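Side-chain contacts in 5'-nucleotidase SurE (Aquifex aeolicus, PDB 2WQK), which probably removes the phosphate from nucleoside 5'-monophosphates, as a metal-dependent phosphatase that uses one divalent cation per subunit: residues G92-E95 with G96-G100; F135-I138 with A139-C142; D217-A220 with V221-Y225. All blocks are in the same frame, centred on the assembly; numbering follows the deposited sequence.

Interaction 1. Residues G92-E95 with G96-G100; sequences GINE and GPNLG. With NA (sodium ion), chain D; SO4 (sulfate ion), chain C.
The amide nitrogen of N94 serves two acceptors where the strand runs into the following loop: ND2 donates to the backbone O of G96 at 2.9 Å, with an N-H...O angle of 147°, and weakly to O1 of a sulfate ion. The donor stands above the G96 carbonyl plane, 54° out of it, and so comes over the group rather than in its plane. With CG anti to the backbone N (chi1 -163°), the N94 amide reaches over the turn, and its two ends divide the work: ND2 holds loop and anion, while OD1 binds the sodium ion at 2.3 Å. Sulfate O2 lies 2.4 Å from the same sodium, which D10 and S40 also bind. N98 approaches the anion from farther along the loop; its ND2 is hydrogen-bonded to S126 OG and donates to sulfate O3 at 3.2 Å. E95 is the centre of an inverse gamma turn, marked by a weak bond from G96 N to N94 O of 3.0 Å. The E95 O accepts from a water that is itself a sodium ligand, linking the turn backbone to the metal. The sodium occupies the site where SurE enzymes are predicted to bind their divalent cation; the sulfate, probably from the crystallisation liquor, is consistent with a place for the substrate phosphate. N94 ends strand 88-94, which pairs with strands 3-7 and 122-128, while I93 packs on helix 135-152 and L99 on helix 217-222.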
loop_
_atom_site.group_PDB
_atom_site.type_symbol
_atom_site.label_atom_id
_atom_site.label_comp_id
_atom_site.label_asym_id
_atom_site.label_seq_id
_atom_site.Cartn_x
_atom_site.Cartn_y
_atom_site.Cartn_z
ATOM N N GLY A 92 -5.294 19.971 -9.956
ATOM C CA GLY A 92 -6.449 19.360 -10.615
ATOM C C GLY A 92 -6.210 19.227 -12.111
ATOM O O GLY A 92 -5.062 19.258 -12.565
ATOM N N ILE A 93 -7.292 19.028 -12.879
ATOM C CA ILE A 93 -8.655 18.836 -12.441
ATOM C C ILE A 93 -8.845 17.444 -11.938
ATOM O O ILE A 93 -8.577 16.470 -12.633
ATOM C CB ILE A 93 -9.649 19.017 -13.620
ATOM C CG1 ILE A 93 -9.498 20.406 -14.245
ATOM C CG2 ILE A 93 -11.103 18.748 -13.152
ATOM C CD1 ILE A 93 -9.907 20.473 -15.743
ATOM N N ASN A 94 -9.297 17.332 -10.683
ATOM C CA ASN A 94 -9.509 16.026 -10.100
ATOM C C ASN A 94 -10.587 15.222 -10.797
ATOM O O ASN A 94 -11.582 15.768 -11.201
ATOM C CB ASN A 94 -9.889 16.120 -8.605
ATOM C CG ASN A 94 -9.706 14.778 -7.871
ATOM O OD1 ASN A 94 -8.645 14.159 -7.954
ATOM N ND2 ASN A 94 -10.765 14.334 -7.148
ATOM N N GLU A 95 -10.355 13.917 -10.851
ATOM C CA GLU A 95 -11.328 12.975 -11.355
ATOM C C GLU A 95 -12.276 12.657 -10.190
ATOM O O GLU A 95 -12.123 11.636 -9.481
ATOM C CB GLU A 95 -10.639 11.700 -11.832
ATOM C CG GLU A 95 -9.605 11.862 -12.908
ATOM C CD GLU A 95 -8.832 10.563 -13.147
ATOM O OE1 GLU A 95 -8.830 9.661 -12.248
ATOM O OE2 GLU A 95 -8.241 10.441 -14.233
ATOM N N GLY A 96 -13.182 13.565 -9.932
ATOM C CA GLY A 96 -14.239 13.408 -8.958
ATOM C C GLY A 96 -14.260 14.624 -8.057
ATOM O O GLY A 96 -13.311 15.422 -8.044
ATOM N N PRO A 97 -15.364 14.817 -7.335
ATOM C CA PRO A 97 -15.527 16.011 -6.517
ATOM C C PRO A 97 -14.736 16.025 -5.222
ATOM O O PRO A 97 -14.333 14.965 -4.719
ATOM C CB PRO A 97 -17.020 16.034 -6.206
ATOM C CG PRO A 97 -17.383 14.596 -6.226
ATOM C CD PRO A 97 -16.510 13.906 -7.257
ATOM N N ASN A 98 -14.549 17.235 -4.691
ATOM C CA ASN A 98 -14.017 17.436 -3.345
ATOM C C ASN A 98 -14.851 18.490 -2.633
ATOM O O ASN A 98 -14.587 19.706 -2.726
ATOM C CB ASN A 98 -12.554 17.814 -3.448
ATOM C CG ASN A 98 -11.691 16.607 -3.747
ATOM O OD1 ASN A 98 -11.628 15.656 -2.944
ATOM N ND2 ASN A 98 -11.032 16.611 -4.919
ATOM N N LEU A 99 -15.931 18.003 -2.002
ATOM C CA LEU A 99 -16.950 18.822 -1.409
ATOM C C LEU A 99 -17.077 18.551 0.092
ATOM O O LEU A 99 -16.786 17.450 0.588
ATOM C CB LEU A 99 -18.307 18.472 -2.048
ATOM C CG LEU A 99 -18.395 18.816 -3.524
ATOM C CD1 LEU A 99 -19.499 17.999 -4.225
ATOM C CD2 LEU A 99 -18.595 20.316 -3.757
ATOM N N GLY A 100 -17.566 19.568 0.774
ATOM C CA GLY A 100 -18.001 19.393 2.148
ATOM C C GLY A 100 -16.899 18.911 3.063
ATOM O O GLY A 100 -15.726 19.265 2.935
HETATM NA NA NA D . -8.140 12.032 -7.171
HETATM S S SO4 C . -8.289 13.407 -4.381
HETATM O O1 SO4 C . -9.463 12.718 -4.915
HETATM O O2 SO4 C . -7.148 13.108 -5.303
HETATM O O3 SO4 C . -8.473 14.813 -4.395
HETATM O O4 SO4 C . -7.943 12.936 -3.003
HETATM O O HOH W 1 -10.277 10.899 -7.552
#

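Interaction 2. Residues F135-I138 with A139-C142; sequences FEEI and AKVC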
loop_
_atom_site.group_PDB
_atom_site.type_symbol
_atom_site.label_atom_id
_atom_site.label_comp_id
_atom_site.label_asym_id
_atom_site.label_seq_id
_atom_site.Cartn_x
_atom_site.Cartn_y
_atom_site.Cartn_z
ATOM N N PHE A 135 -13.614 16.722 -19.298
ATOM C CA PHE A 135 -12.524 17.542 -18.755
ATOM C C PHE A 135 -12.187 18.749 -19.623
ATOM O O PHE A 135 -11.826 19.774 -19.104
ATOM C CB PHE A 135 -11.289 16.689 -18.543
ATOM C CG PHE A 135 -11.435 15.707 -17.427
ATOM C CD1 PHE A 135 -11.358 16.136 -16.089
ATOM C CD2 PHE A 135 -11.624 14.362 -17.680
ATOM C CE1 PHE A 135 -11.523 15.220 -15.079
ATOM C CE2 PHE A 135 -11.748 13.450 -16.645
ATOM C CZ PHE A 135 -11.689 13.896 -15.351
ATOM N N GLU A 136 -12.288 18.631 -20.960
ATOM C CA GLU A 136 -11.991 19.802 -21.785
ATOM C C GLU A 136 -13.021 20.903 -21.674
ATOM O O GLU A 136 -12.653 22.074 -21.744
ATOM C CB GLU A 136 -11.788 19.421 -23.252
ATOM C CG GLU A 136 -10.633 18.497 -23.427
ATOM C CD GLU A 136 -10.322 18.220 -24.887
ATOM O OE1 GLU A 136 -11.138 18.577 -25.749
ATOM O OE2 GLU A 136 -9.261 17.645 -25.141
ATOM N N GLU A 137 -14.297 20.545 -21.495
ATOM C CA GLU A 137 -15.316 21.529 -21.220
ATOM C C GLU A 137 -15.080 22.178 -19.855
ATOM O O GLU A 137 -15.176 23.378 -19.708
ATOM C CB GLU A 137 -16.713 20.911 -21.239
ATOM C CG GLU A 137 -17.133 20.350 -22.622
ATOM C CD GLU A 137 -17.301 21.431 -23.648
ATOM O OE1 GLU A 137 -17.839 22.496 -23.348
ATOM O OE2 GLU A 137 -16.890 21.202 -24.805
ATOM N N ILE A 138 -14.777 21.356 -18.861
ATOM C CA ILE A 138 -14.522 21.867 -17.516
ATOM C C ILE A 138 -13.334 22.826 -17.494
ATOM O O ILE A 138 -13.361 23.855 -16.792
ATOM C CB ILE A 138 -14.333 20.700 -16.512
ATOM C CG1 ILE A 138 -15.685 20.019 -16.285
ATOM C CG2 ILE A 138 -13.724 21.171 -15.163
ATOM C CD1 ILE A 138 -15.622 18.680 -15.545
ATOM N N ALA A 139 -12.299 22.517 -18.274
ATOM C CA ALA A 139 -11.099 23.366 -18.282
ATOM C C ALA A 139 -11.408 24.776 -18.725
ATOM O O ALA A 139 -10.756 25.725 -18.312
ATOM C CB ALA A 139 -9.963 22.765 -19.152
ATOM N N LYS A 140 -12.420 24.923 -19.593
ATOM C CA LYS A 140 -12.784 26.264 -20.059
ATOM C C LYS A 140 -13.205 27.175 -18.898
ATOM O O LYS A 140 -12.789 28.331 -18.844
ATOM C CB LYS A 140 -13.912 26.200 -21.103
ATOM C CG LYS A 140 -13.504 25.444 -22.357
ATOM C CD LYS A 140 -14.695 25.225 -23.287
ATOM C CE LYS A 140 -14.290 24.469 -24.520
ATOM N NZ LYS A 140 -15.533 24.149 -25.340
ATOM N N VAL A 141 -14.006 26.652 -17.955
ATOM C CA VAL A 141 -14.395 27.512 -16.856
ATOM C C VAL A 141 -13.209 27.686 -15.866
ATOM O O VAL A 141 -13.056 28.756 -15.288
ATOM C CB VAL A 141 -15.735 27.131 -16.234
ATOM C CG1 VAL A 141 -15.595 25.944 -15.383
ATOM C CG2 VAL A 141 -16.341 28.361 -15.503
ATOM N N CYS A 142 -12.342 26.680 -15.748
ATOM C CA CYS A 142 -11.154 26.846 -14.889
ATOM C C CYS A 142 -10.306 28.031 -15.371
ATOM O O CYS A 142 -9.828 28.855 -14.571
ATOM C CB CYS A 142 -10.325 25.570 -14.817
ATOM S SG CYS A 142 -11.217 24.174 -14.122
HETATM O O HOH W 2 -18.183 24.151 -25.521
#
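F135 and A139 span the first turn of helix 135-152, the crossover helix of the beta-alpha-beta unit that joins strand 122-128 to strand 158-165. Backbone bonds set the frame. A139 N donates to F135 O at 2.9 Å, and C142 N to I138 O at 3.2 Å with an N-H...O angle of 161°; both are i to i+4 bonds. Weak i to i+3 bonds accompany them, from K140 N to E137 O and from V141 N to I138 O, so the I138 carbonyl accepts from two amides.

The charged contact lies along the flank of the helix, where E137 and K140 run side by side and point the same way. K140 is extended throughout beyond CG, whereas E137 bends at chi2 (-67°), which turns its carboxylate toward the ammonium group. The resulting salt bridge is fairly long: NZ is 3.3 Å from E137 OE2 and meets it from above the carboxylate plane, 42° out of it, with a weaker branch to OE1. A water bridges the pair as well, donating to E137 OE1 at 2.8 Å and accepting from K140 NZ at 2.7 Å. E137 OE1 also accepts from the backbone N of Y169, so loop, water and lysine together would restrain the carboxylate.

Apolar side chains face the sheet and helix 15-24. The F135 ring lies against I93 and helix 15-24, and I138 and C142 both touch I93 and I164. I138 CG2, set anti to its own backbone nitrogen, comes to 4.0 Å from C142 SG.

Interaction 3. Residues D217-A220 with V221-Y225; sequences DYWA and VLNGY
W219 and N223 meet at the C-terminal end of helix 217-222, which closes in a Schellman motif. Its backbone bonds run from Y225 N to A220 O (2.9 Å) and from G224 N to V221 O (3.2 Å), and G224, at positive phi (87°), is the C-prime residue.

One carbonyl is gripped twice: W219 O accepts from N223 ND2 at 2.9 Å and from N223 N at 3.1 Å, and the two donors reach it from opposite faces of its plane. The ND2 bond holds the amide, with W219 O lying close to the amide plane.

The same amide stacks on the indole, the two planes 27° apart. W219 CG lies anti to the backbone N (chi1 -174°), which swings the indole toward the C-terminal end of the helix. N223 ND2 stands 3.1 Å above the ring, and CB makes a CH-pi contact with the six-membered ring, 4.1 Å from its centroid. W219 CZ3 lies 4.0 Å from Y225 CE2, and A220 CB packs on Y225 CB.

D217, A220 and V221 rest on S227 of strand 225-232, V221 and L222 reach F128 of strand 122-128, and W219 and Y225 border K176 of strand 174-177.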
loop_
_atom_site.group_PDB
_atom_site.type_symbol
_atom_site.label_atom_id
_atom_site.label_comp_id
_atom_site.label_asym_id
_atom_site.label_seq_id
_atom_site.Cartn_x
_atom_site.Cartn_y
_atom_site.Cartn_z
ATOM N N ASP A 217 -21.419 24.370 -1.215
ATOM C CA ASP A 217 -20.750 23.803 -2.380
ATOM C C ASP A 217 -21.591 22.712 -3.055
ATOM O O ASP A 217 -21.775 22.710 -4.282
ATOM C CB ASP A 217 -19.315 23.330 -2.022
ATOM C CG ASP A 217 -19.209 22.400 -0.782
ATOM O OD1 ASP A 217 -20.239 22.033 -0.160
ATOM O OD2 ASP A 217 -18.020 22.024 -0.514
ATOM N N TYR A 218 -22.133 21.809 -2.256
ATOM C CA TYR A 218 -22.959 20.720 -2.802
ATOM C C TYR A 218 -24.145 21.284 -3.574
ATOM O O TYR A 218 -24.435 20.851 -4.704
ATOM C CB TYR A 218 -23.531 19.855 -1.686
ATOM C CG TYR A 218 -22.587 18.955 -0.974
ATOM C CD1 TYR A 218 -22.197 17.757 -1.527
ATOM C CD2 TYR A 218 -22.134 19.282 0.298
ATOM C CE1 TYR A 218 -21.336 16.885 -0.829
ATOM C CE2 TYR A 218 -21.304 18.448 0.967
ATOM C CZ TYR A 218 -20.928 17.238 0.414
ATOM O OH TYR A 218 -20.068 16.457 1.144
ATOM N N TRP A 219 -24.856 22.233 -2.974
ATOM C CA TRP A 219 -26.079 22.750 -3.657
ATOM C C TRP A 219 -25.715 23.356 -4.996
ATOM O O TRP A 219 -26.404 23.138 -6.006
ATOM C CB TRP A 219 -26.814 23.780 -2.784
ATOM C CG TRP A 219 -28.127 24.244 -3.353
ATOM C CD1 TRP A 219 -29.371 23.782 -3.010
ATOM C CD2 TRP A 219 -28.330 25.243 -4.368
ATOM N NE1 TRP A 219 -30.318 24.429 -3.769
ATOM C CE2 TRP A 219 -29.717 25.340 -4.587
ATOM C CE3 TRP A 219 -27.480 26.078 -5.097
ATOM C CZ2 TRP A 219 -30.258 26.190 -5.538
ATOM C CZ3 TRP A 219 -28.035 26.947 -6.042
ATOM C CH2 TRP A 219 -29.403 27.000 -6.239
ATOM N N ALA A 220 -24.616 24.111 -5.049
ATOM C CA ALA A 220 -24.240 24.815 -6.284
ATOM C C ALA A 220 -24.041 23.791 -7.392
ATOM O O ALA A 220 -24.648 23.917 -8.477
ATOM C CB ALA A 220 -22.950 25.651 -6.052
ATOM N N VAL A 221 -23.210 22.777 -7.170
ATOM C CA VAL A 221 -22.890 21.825 -8.241
ATOM C C VAL A 221 -24.088 20.933 -8.595
ATOM O O VAL A 221 -24.263 20.594 -9.776
ATOM C CB VAL A 221 -21.618 21.003 -7.950
ATOM C CG1 VAL A 221 -20.405 21.944 -7.929
ATOM C CG2 VAL A 221 -21.739 20.204 -6.659
ATOM N N LEU A 222 -24.893 20.567 -7.602
ATOM C CA LEU A 222 -26.105 19.760 -7.842
ATOM C C LEU A 222 -27.080 20.497 -8.759
ATOM O O LEU A 222 -27.905 19.861 -9.466
ATOM C CB LEU A 222 -26.790 19.387 -6.517
ATOM C CG LEU A 222 -26.169 18.197 -5.771
ATOM C CD1 LEU A 222 -26.603 18.158 -4.268
ATOM C CD2 LEU A 222 -26.480 16.840 -6.503
ATOM N N ASN A 223 -27.035 21.825 -8.713
ATOM C CA ASN A 223 -27.920 22.676 -9.503
ATOM C C ASN A 223 -27.272 23.306 -10.731
ATOM O O ASN A 223 -27.838 24.232 -11.329
ATOM C CB ASN A 223 -28.548 23.725 -8.599
ATOM C CG ASN A 223 -29.606 23.109 -7.660
ATOM O OD1 ASN A 223 -30.776 22.925 -8.080
ATOM N ND2 ASN A 223 -29.221 22.752 -6.417
ATOM N N GLY A 224 -26.087 22.825 -11.116
ATOM C CA GLY A 224 -25.473 23.235 -12.378
ATOM C C GLY A 224 -24.628 24.488 -12.350
ATOM O O GLY A 224 -24.289 25.043 -13.384
ATOM N N TYR A 225 -24.215 24.904 -11.146
ATOM C CA TYR A 225 -23.334 26.038 -10.982
ATOM C C TYR A 225 -21.934 25.541 -10.553
ATOM O O TYR A 225 -21.802 24.548 -9.831
ATOM C CB TYR A 225 -23.835 26.941 -9.868
ATOM C CG TYR A 225 -25.155 27.587 -10.161
ATOM C CD1 TYR A 225 -25.203 28.789 -10.816
ATOM C CD2 TYR A 225 -26.322 27.011 -9.715
ATOM C CE1 TYR A 225 -26.453 29.407 -11.095
ATOM C CE2 TYR A 225 -27.550 27.601 -9.978
ATOM C CZ TYR A 225 -27.598 28.797 -10.654
ATOM O OH TYR A 225 -28.850 29.355 -10.914
#

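From the N terminus, the chain first meets interaction 1, which closes the turn where strand 88-94 gives way to the loop before helix 107-117. Interaction 2 follows at the start of helix 135-152, and interaction 3 comes last, where helix 217-222 ends before strand 225-232. Each is local and the three run in series, with no nesting or crossing. In space interaction 1 lies against both others: F135 packs on E95 and I93, and I138 on I93, while D217 OD2 probably accepts a hydrogen bond from G100 N. Interactions 2 and 3 do not touch, their nearest atoms being about 8 Å apart; the metal-site strand and its loop connect the two helices.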